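Local coordinates for periplasmic binding protein (Veillonella parvula, PDB 4N01) that probably binds a small solute, whose identity is not established, in the periplasm and hands it to a membrane transporter, at residues W46-D51 and T55-K60; E75-L80 and D84-T89; E156-T161 and I314-R319. One frame throughout, in Å; residues are numbered along the deposited sequence.

Interaction 1 of 3, residues W46-D51 and T55-K60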
loop_
_atom_site.group_PDB
_atom_site.type_symbol
_atom_site.label_atom_id
_atom_site.label_comp_id
_atom_site.label_asym_id
_atom_site.label_seq_id
_atom_site.Cartn_x
_atom_site.Cartn_y
_atom_site.Cartn_z
ATOM N N TRP A 46 -3.256 -19.158 10.955
ATOM C CA TRP A 46 -3.187 -18.734 9.559
ATOM C C TRP A 46 -2.132 -19.557 8.835
ATOM O O TRP A 46 -1.416 -20.330 9.469
ATOM C CB TRP A 46 -2.889 -17.229 9.446
ATOM C CG TRP A 46 -1.479 -16.819 9.802
ATOM C CD1 TRP A 46 -0.441 -16.601 8.929
ATOM C CD2 TRP A 46 -0.958 -16.551 11.112
ATOM N NE1 TRP A 46 0.687 -16.226 9.616
ATOM C CE2 TRP A 46 0.397 -16.183 10.963
ATOM C CE3 TRP A 46 -1.505 -16.584 12.408
ATOM C CZ2 TRP A 46 1.211 -15.845 12.044
ATOM C CZ3 TRP A 46 -0.694 -16.257 13.492
ATOM C CH2 TRP A 46 0.653 -15.897 13.302
ATOM N N SER A 47 -2.051 -19.399 7.515
ATOM C CA SER A 47 -1.062 -20.105 6.698
ATOM C C SER A 47 -0.358 -19.145 5.746
ATOM O O SER A 47 -0.953 -18.166 5.288
ATOM C CB SER A 47 -1.735 -21.197 5.847
ATOM O OG SER A 47 -2.327 -22.194 6.659
ATOM N N GLU A 48 0.902 -19.438 5.430
ATOM C CA GLU A 48 1.598 -18.754 4.340
ATOM C C GLU A 48 2.322 -19.784 3.472
ATOM O O GLU A 48 2.621 -20.887 3.929
ATOM C CB GLU A 48 2.605 -17.719 4.869
ATOM C CG GLU A 48 2.046 -16.714 5.879
ATOM C CD GLU A 48 1.026 -15.761 5.281
ATOM O OE1 GLU A 48 0.920 -15.667 4.034
ATOM O OE2 GLU A 48 0.315 -15.088 6.065
ATOM N N THR A 49 2.602 -19.422 2.222
ATOM C CA THR A 49 3.311 -20.315 1.311
ATOM C C THR A 49 4.516 -19.610 0.706
ATOM O O THR A 49 4.387 -18.520 0.145
ATOM C CB THR A 49 2.391 -20.823 0.191
ATOM O OG1 THR A 49 1.347 -21.623 0.768
ATOM C CG2 THR A 49 3.180 -21.671 -0.810
ATOM N N PHE A 50 5.692 -20.218 0.850
ATOM C CA PHE A 50 6.926 -19.651 0.304
ATOM C C PHE A 50 7.660 -20.721 -0.492
ATOM O O PHE A 50 7.993 -21.771 0.061
ATOM C CB PHE A 50 7.846 -19.165 1.429
ATOM C CG PHE A 50 7.194 -18.202 2.387
ATOM C CD1 PHE A 50 7.101 -16.853 2.084
ATOM C CD2 PHE A 50 6.699 -18.648 3.603
ATOM C CE1 PHE A 50 6.511 -15.964 2.973
ATOM C CE2 PHE A 50 6.113 -17.769 4.496
ATOM C CZ PHE A 50 6.017 -16.423 4.180
ATOM N N ASP A 51 7.921 -20.448 -1.770
ATOM C CA ASP A 51 8.587 -21.406 -2.659
ATOM C C ASP A 51 7.869 -22.749 -2.669
ATOM O O ASP A 51 8.504 -23.800 -2.583
ATOM C CB ASP A 51 10.057 -21.612 -2.263
ATOM C CG ASP A 51 10.954 -20.466 -2.695
ATOM O OD1 ASP A 51 10.451 -19.340 -2.899
ATOM O OD2 ASP A 51 12.176 -20.700 -2.824
ATOM N N THR A 55 3.244 -23.416 5.184
ATOM C CA THR A 55 3.448 -23.571 6.622
ATOM C C THR A 55 2.224 -23.068 7.404
ATOM O O THR A 55 1.657 -22.014 7.091
ATOM C CB THR A 55 4.719 -22.815 7.081
ATOM O OG1 THR A 55 5.835 -23.240 6.286
ATOM C CG2 THR A 55 5.024 -23.081 8.559
ATOM N N ASP A 56 1.807 -23.834 8.408
ATOM C CA ASP A 56 0.708 -23.411 9.270
ATOM C C ASP A 56 1.267 -22.713 10.497
ATOM O O ASP A 56 2.240 -23.176 11.091
ATOM C CB ASP A 56 -0.152 -24.604 9.689
ATOM C CG ASP A 56 -0.981 -25.149 8.544
ATOM O OD1 ASP A 56 -1.468 -24.336 7.727
ATOM O OD2 ASP A 56 -1.140 -26.385 8.446
ATOM N N PHE A 57 0.653 -21.594 10.867
ATOM C CA PHE A 57 1.090 -20.824 12.034
ATOM C C PHE A 57 -0.037 -20.680 13.056
ATOM O O PHE A 57 -1.220 -20.703 12.696
ATOM C CB PHE A 57 1.556 -19.424 11.605
ATOM C CG PHE A 57 2.724 -19.429 10.646
ATOM C CD1 PHE A 57 4.026 -19.589 11.116
ATOM C CD2 PHE A 57 2.523 -19.268 9.283
ATOM C CE1 PHE A 57 5.106 -19.589 10.237
ATOM C CE2 PHE A 57 3.598 -19.262 8.391
ATOM C CZ PHE A 57 4.888 -19.419 8.867
ATOM N N ALA A 58 0.326 -20.522 14.327
ATOM C CA ALA A 58 -0.659 -20.273 15.380
ATOM C C ALA A 58 -0.047 -19.479 16.521
ATOM O O ALA A 58 1.127 -19.653 16.827
ATOM C CB ALA A 58 -1.219 -21.583 15.908
ATOM N N VAL A 59 -0.845 -18.611 17.147
ATOM C CA VAL A 59 -0.445 -17.966 18.398
ATOM C C VAL A 59 -1.581 -18.009 19.411
ATOM O O VAL A 59 -2.753 -17.960 19.041
ATOM C CB VAL A 59 0.013 -16.499 18.194
ATOM C CG1 VAL A 59 1.211 -16.444 17.258
ATOM C CG2 VAL A 59 -1.134 -15.643 17.651
ATOM N N LYS A 60 -1.226 -18.118 20.685
ATOM C CA LYS A 60 -2.206 -18.116 21.766
ATOM C C LYS A 60 -2.066 -16.853 22.608
ATOM O O LYS A 60 -2.823 -16.639 23.555
ATOM C CB LYS A 60 -2.011 -19.348 22.659
ATOM C CG LYS A 60 -2.229 -20.656 21.940
ATOM C CD LYS A 60 -1.179 -21.682 22.340
ATOM C CE LYS A 60 -1.415 -22.225 23.725
ATOM N NZ LYS A 60 -0.345 -23.185 24.134
#

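Interaction 2 of 3, residues E75-L80 and D84-T89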
loop_
_atom_site.group_PDB
_atom_site.type_symbol
_atom_site.label_atom_id
_atom_site.label_comp_id
_atom_site.label_asym_id
_atom_site.label_seq_id
_atom_site.Cartn_x
_atom_site.Cartn_y
_atom_site.Cartn_z
ATOM N N GLU A 75 3.383 0.644 9.410
ATOM C CA GLU A 75 2.294 1.578 9.677
ATOM C C GLU A 75 1.048 0.868 10.197
ATOM O O GLU A 75 0.401 1.364 11.121
ATOM C CB GLU A 75 2.022 2.492 8.460
ATOM C CG GLU A 75 3.254 3.368 8.168
ATOM C CD GLU A 75 3.077 4.399 7.056
ATOM O OE1 GLU A 75 2.080 4.335 6.291
ATOM O OE2 GLU A 75 3.957 5.294 6.946
HETATM N N MSE A 76 0.744 -0.304 9.640
HETATM C CA MSE A 76 -0.393 -1.091 10.109
HETATM C C MSE A 76 -0.234 -1.416 11.578
HETATM O O MSE A 76 -1.167 -1.257 12.363
HETATM C CB MSE A 76 -0.539 -2.377 9.293
HETATM C CG MSE A 76 -0.987 -2.094 7.871
HETATM SE SE MSE A 76 -0.939 -3.704 6.785
HETATM C CE MSE A 76 -2.320 -4.705 7.698
HETATM N N MSE A 77 0.961 -1.849 11.958
HETATM C CA MSE A 77 1.202 -2.212 13.349
HETATM C C MSE A 77 1.154 -0.999 14.277
HETATM O O MSE A 77 0.587 -1.070 15.369
HETATM C CB MSE A 77 2.525 -2.969 13.490
HETATM C CG MSE A 77 2.482 -4.357 12.856
HETATM SE SE MSE A 77 4.006 -5.421 13.422
HETATM C CE MSE A 77 3.591 -5.564 15.319
ATOM N N LEU A 78 1.727 0.118 13.846
ATOM C CA LEU A 78 1.708 1.329 14.677
ATOM C C LEU A 78 0.281 1.866 14.851
ATOM O O LEU A 78 -0.080 2.386 15.915
ATOM C CB LEU A 78 2.626 2.409 14.090
ATOM C CG LEU A 78 4.128 2.078 14.097
ATOM C CD1 LEU A 78 4.909 3.106 13.297
ATOM C CD2 LEU A 78 4.677 1.992 15.529
ATOM N N GLN A 79 -0.531 1.721 13.810
ATOM C CA GLN A 79 -1.903 2.213 13.855
ATOM C C GLN A 79 -2.682 1.472 14.942
ATOM O O GLN A 79 -3.539 2.055 15.608
ATOM C CB GLN A 79 -2.572 2.041 12.485
ATOM C CG GLN A 79 -3.997 2.579 12.389
ATOM C CD GLN A 79 -4.055 4.091 12.457
ATOM O OE1 GLN A 79 -3.489 4.785 11.611
ATOM N NE2 GLN A 79 -4.738 4.613 13.473
ATOM N N LEU A 80 -2.359 0.192 15.131
ATOM C CA LEU A 80 -3.029 -0.632 16.143
ATOM C C LEU A 80 -2.409 -0.443 17.532
ATOM O O LEU A 80 -2.787 -1.125 18.487
ATOM C CB LEU A 80 -2.999 -2.119 15.754
ATOM C CG LEU A 80 -3.792 -2.481 14.492
ATOM C CD1 LEU A 80 -3.797 -3.985 14.260
ATOM C CD2 LEU A 80 -5.205 -1.969 14.616
ATOM N N ASP A 84 4.980 -1.293 21.559
ATOM C CA ASP A 84 5.570 -2.028 22.683
ATOM C C ASP A 84 5.862 -3.496 22.355
ATOM O O ASP A 84 6.679 -4.139 23.029
ATOM C CB ASP A 84 4.681 -1.953 23.927
ATOM C CG ASP A 84 5.266 -2.720 25.108
ATOM O OD1 ASP A 84 6.417 -2.419 25.514
ATOM O OD2 ASP A 84 4.589 -3.643 25.620
ATOM N N LYS A 85 5.203 -4.021 21.324
ATOM C CA LYS A 85 5.394 -5.415 20.928
ATOM C C LYS A 85 6.401 -5.568 19.785
ATOM O O LYS A 85 6.609 -6.679 19.279
ATOM C CB LYS A 85 4.052 -6.024 20.505
ATOM C CG LYS A 85 2.963 -5.929 21.571
ATOM C CD LYS A 85 3.351 -6.713 22.818
ATOM C CE LYS A 85 2.306 -6.548 23.916
ATOM N NZ LYS A 85 1.363 -7.698 24.001
HETATM N N MSE A 86 7.002 -4.453 19.366
HETATM C CA MSE A 86 7.844 -4.441 18.166
HETATM C C MSE A 86 9.335 -4.410 18.479
HETATM O O MSE A 86 9.818 -3.532 19.202
HETATM C CB MSE A 86 7.436 -3.283 17.251
HETATM C CG MSE A 86 5.992 -3.429 16.809
HETATM SE SE MSE A 86 5.260 -1.898 15.886
HETATM C CE MSE A 86 6.412 -1.993 14.310
ATOM N N ALA A 87 10.064 -5.384 17.941
ATOM C CA ALA A 87 11.505 -5.460 18.176
ATOM C C ALA A 87 12.305 -4.755 17.083
ATOM O O ALA A 87 13.498 -4.508 17.238
ATOM C CB ALA A 87 11.942 -6.897 18.297
ATOM N N GLY A 88 11.664 -4.436 15.971
ATOM C CA GLY A 88 12.387 -3.752 14.915
ATOM C C GLY A 88 11.547 -3.447 13.693
ATOM O O GLY A 88 10.545 -4.110 13.443
ATOM N N THR A 89 11.965 -2.439 12.935
ATOM C CA THR A 89 11.354 -2.151 11.638
ATOM C C THR A 89 12.443 -2.058 10.577
ATOM O O THR A 89 13.619 -1.876 10.898
ATOM C CB THR A 89 10.597 -0.820 11.633
ATOM O OG1 THR A 89 11.518 0.246 11.905
ATOM C CG2 THR A 89 9.485 -0.839 12.672
#

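Interaction 3 of 3, residues E156-T161 and I314-R319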
loop_
_atom_site.group_PDB
_atom_site.type_symbol
_atom_site.label_atom_id
_atom_site.label_comp_id
_atom_site.label_asym_id
_atom_site.label_seq_id
_atom_site.Cartn_x
_atom_site.Cartn_y
_atom_site.Cartn_z
ATOM N N GLU A 156 -3.202 -10.342 3.365
ATOM C CA GLU A 156 -3.780 -10.866 2.133
ATOM C C GLU A 156 -3.848 -9.805 1.049
ATOM O O GLU A 156 -3.826 -10.131 -0.140
ATOM C CB GLU A 156 -5.174 -11.437 2.389
ATOM C CG GLU A 156 -5.172 -12.699 3.253
ATOM C CD GLU A 156 -4.553 -13.896 2.549
ATOM O OE1 GLU A 156 -4.763 -14.043 1.322
ATOM O OE2 GLU A 156 -3.854 -14.688 3.224
ATOM N N SER A 157 -3.931 -8.539 1.450
ATOM C CA SER A 157 -4.082 -7.457 0.470
ATOM C C SER A 157 -2.808 -7.294 -0.359
ATOM O O SER A 157 -2.795 -6.624 -1.396
ATOM C CB SER A 157 -4.483 -6.138 1.152
ATOM O OG SER A 157 -3.535 -5.762 2.145
HETATM N N MSE A 158 -1.737 -7.916 0.111
HETATM C CA MSE A 158 -0.450 -7.858 -0.567
HETATM C C MSE A 158 -0.123 -9.139 -1.329
HETATM O O MSE A 158 0.968 -9.267 -1.876
HETATM C CB MSE A 158 0.658 -7.593 0.458
HETATM C CG MSE A 158 0.486 -6.296 1.225
HETATM SE SE MSE A 158 1.892 -6.149 2.564
HETATM C CE MSE A 158 1.224 -4.489 3.277
ATOM N N LEU A 159 -1.070 -10.073 -1.383
ATOM C CA LEU A 159 -0.800 -11.407 -1.934
ATOM C C LEU A 159 -1.338 -11.684 -3.333
ATOM O O LEU A 159 -0.908 -12.642 -3.984
ATOM C CB LEU A 159 -1.316 -12.499 -0.990
ATOM C CG LEU A 159 -0.477 -12.675 0.271
ATOM C CD1 LEU A 159 -1.010 -13.827 1.120
ATOM C CD2 LEU A 159 0.963 -12.930 -0.130
ATOM N N SER A 160 -2.287 -10.880 -3.803
ATOM C CA SER A 160 -2.884 -11.173 -5.106
ATOM C C SER A 160 -3.608 -9.987 -5.717
ATOM O O SER A 160 -3.847 -8.975 -5.050
ATOM C CB SER A 160 -3.865 -12.342 -5.005
ATOM O OG SER A 160 -5.159 -11.878 -4.654
ATOM N N THR A 161 -3.969 -10.133 -6.987
ATOM C CA THR A 161 -4.698 -9.089 -7.699
ATOM C C THR A 161 -6.188 -9.078 -7.366
ATOM O O THR A 161 -6.945 -8.281 -7.913
ATOM C CB THR A 161 -4.515 -9.212 -9.214
ATOM O OG1 THR A 161 -4.797 -10.558 -9.607
ATOM C CG2 THR A 161 -3.085 -8.885 -9.598
ATOM N N ILE A 314 -1.880 4.575 -2.182
ATOM C CA ILE A 314 -2.669 3.773 -3.130
ATOM C C ILE A 314 -2.321 2.292 -3.105
ATOM O O ILE A 314 -2.761 1.525 -3.964
ATOM C CB ILE A 314 -2.561 4.309 -4.589
ATOM C CG1 ILE A 314 -1.092 4.429 -5.016
ATOM C CG2 ILE A 314 -3.280 5.636 -4.719
ATOM C CD1 ILE A 314 -0.908 4.732 -6.502
ATOM N N THR A 315 -1.517 1.898 -2.120
ATOM C CA THR A 315 -1.193 0.498 -1.889
ATOM C C THR A 315 -1.619 0.153 -0.449
ATOM O O THR A 315 -1.908 1.061 0.341
ATOM C CB THR A 315 0.299 0.227 -2.129
ATOM O OG1 THR A 315 1.068 1.111 -1.310
ATOM C CG2 THR A 315 0.638 0.455 -3.603
ATOM N N PRO A 316 -1.679 -1.147 -0.108
ATOM C CA PRO A 316 -2.248 -1.530 1.191
ATOM C C PRO A 316 -1.544 -0.864 2.373
ATOM O O PRO A 316 -0.329 -0.669 2.328
ATOM C CB PRO A 316 -2.010 -3.036 1.234
ATOM C CG PRO A 316 -2.104 -3.451 -0.210
ATOM C CD PRO A 316 -1.438 -2.326 -0.964
ATOM N N GLY A 317 -2.303 -0.519 3.411
ATOM C CA GLY A 317 -1.749 0.163 4.571
ATOM C C GLY A 317 -2.863 0.796 5.378
ATOM O O GLY A 317 -3.944 0.219 5.497
ATOM N N VAL A 318 -2.613 1.981 5.926
ATOM C CA VAL A 318 -3.591 2.628 6.794
ATOM C C VAL A 318 -4.002 3.978 6.236
ATOM O O VAL A 318 -4.758 4.704 6.866
ATOM C CB VAL A 318 -3.047 2.810 8.224
ATOM C CG1 VAL A 318 -2.693 1.459 8.824
ATOM C CG2 VAL A 318 -1.832 3.730 8.201
ATOM N N ARG A 319 -3.518 4.306 5.036
ATOM C CA ARG A 319 -3.737 5.646 4.498
ATOM C C ARG A 319 -4.848 5.728 3.468
ATOM O O ARG A 319 -5.148 6.824 2.983
ATOM C CB ARG A 319 -2.464 6.173 3.836
ATOM C CG ARG A 319 -1.212 6.102 4.700
ATOM C CD ARG A 319 -0.115 6.861 3.986
ATOM N NE ARG A 319 1.189 6.658 4.602
ATOM C CZ ARG A 319 2.214 7.490 4.457
ATOM N NH1 ARG A 319 2.075 8.606 3.741
ATOM N NH2 ARG A 319 3.368 7.213 5.039
#

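Interaction 1 of 3, residues W46-D51 and T55-K60
Trp46 lays one face of its indole over the CB of Phe57, which stands 3.7 Å from the centroid of the six-membered ring and 19° off its normal, a CH-pi contact. The phenyl is slid aside: its plane runs at 23° to the five-membered ring but barely overlaps it. Thr55 CG2, from the same strand as Phe57, lies over one phenyl face, offset toward the rim. At the indole edge Val59 CG1 meets CH2 at 4.0 Å, and Glu48 CG lies in the plane. With chi1 at 72°, Trp46 CG stands between its backbone N and carbonyl carbon, folding the indole over Phe57; its NE1 hydrogen-bonds outside the hairpin, to Ile152 O. Replacing Trp46 by an alanine is likely to strip the aromatic face from Phe57 CB, take the ring edge from Val59 CG1 and leave Ile152 O without its indole donor. Glu48 sets CG 3.9 Å from Phe57 CE2 and sends OE2 to the backbone N of Ile154. Phe57 N reaches Trp46 O at 2.8 Å and Thr55 N reaches Glu48 O at 2.9 Å, each pair also bonded in return. Between them, on the opposite face, Ser47 OG donates to Asp56 OD1 at 2.5 Å, with a sodium ion close to Ser47. This is the register of an antiparallel beta hairpin, strands 44-50 and 53-59, whose aromatic face packs on strand 151-153 and helices 142-147 and 165-178.

Interaction 2 of 3, residues E75-L80 and D84-T89
Met86 and Met77, both selenomethionines, slide past each other in opposite directions and supply most of the surface buried here. The methyl CE of Met77 comes up beside the chain of Met86 and meets CG at 3.5 Å, the closest approach between the two segments. In return Met86 SE lies 3.8 Å from Met77 CB, near the root of the helical side chain, and the Met86 methyl CE follows at 4.1 Å from the same CB. Each chain runs extended through its second torsion and then bends at the third, chi3 being 65° in both, which turns each methyl out of the line of its own chain. Both CB atoms point toward the opposing segment, so the two chains overlap lengthwise while their CA atoms stay 8.5 Å apart. The setting is a beta-alpha-beta unit: helix 71-79 follows strand 66-68 and leads back into strand 86-90, which lies parallel to strand 66-68 and next to it in the sheet, and this contact seats the end of the helix on the start of the returning strand. Leu78 is the third partner. Its branch CD2 meets Met86 SE at 3.9 Å, the leucine crossing the methionine at about a right angle, so that the selenium is touched both by this methyl and by Met77 CB. The contact is apolar throughout and buried. Farther out, Leu78 also packs on Ala103 and Tyr104 of helix 101-104, while Met77 touches Phe179.

Interaction 3 of 3, residues E156-T161 and I314-R319
Pro316 meets Ser157 and Met158 through its ring carbons, and van der Waals packing makes up the whole direct contact. Ser157 OG lies 3.3 Å from Pro316 CB and 3.6 Å from Pro316 CG, a polar atom resting against the ring and not bonded to it; its hydrogen-bonding partner lies elsewhere in the structure. A chi1 of 57° tucks the hydroxyl in over the serine's own backbone, flanked by N and C, and so beside the proline. The backbone adds to the fit, Ser157 O coming within 3.5 Å of Pro316 CG. Ser157 CB and Met158 supply the carbon-to-carbon contacts, Ser157 CB standing 3.8 Å from Pro316 CG. Met158, a selenomethionine extended beyond CG, crosses the proline obliquely. Its CG and its methyl CE both stand 4.1 Å from Pro316 CB, so the root and the end of the chain touch the same ring carbon. Met158 also packs on Ala72 and Thr73 of helix 71-79 and on Trp131.

Hydrogen bonds fix the two loops separately. Within the 3-10 turn of 156-158, Leu159 N reaches Glu156 O at 3.0 Å. Helix 165-178 serves both sides: Asp171 accepts from the backbone N of Glu156 and of Ser157, and Asn168 OD1 accepts from Gly317 N.

Close to the centre of the molecule, the contact joins the two lobes of a periplasmic binding protein fold, one built on the five-stranded and the other on the four-stranded parallel sheet; in relatives the solute is held in the cleft between the lobes, probably so here, though no ligand is identified.

The three contacts follow one another along the chain. Interactions 1 and 2 belong to the half built round the five-stranded parallel sheet; interaction 3 joins that half to the other and lies nearest the probable solute cleft. Interactions 2 and 3, with centres about 17 Å apart, meet directly: Glu75 OE2 and Arg319 NH2 form a salt bridge of 2.8 Å, and Val318 CG1 packs 3.7 Å from Met76 CA. Interaction 1 reaches interaction 3 more lightly, through Glu48 OE1 and Leu159 CD1 at 3.9 Å, and stays about 10 Å at nearest atoms from interaction 2. Sodium ions sit beside Ser47 and about 9 Å from the Pro316 side chain; neither is taken as the solute.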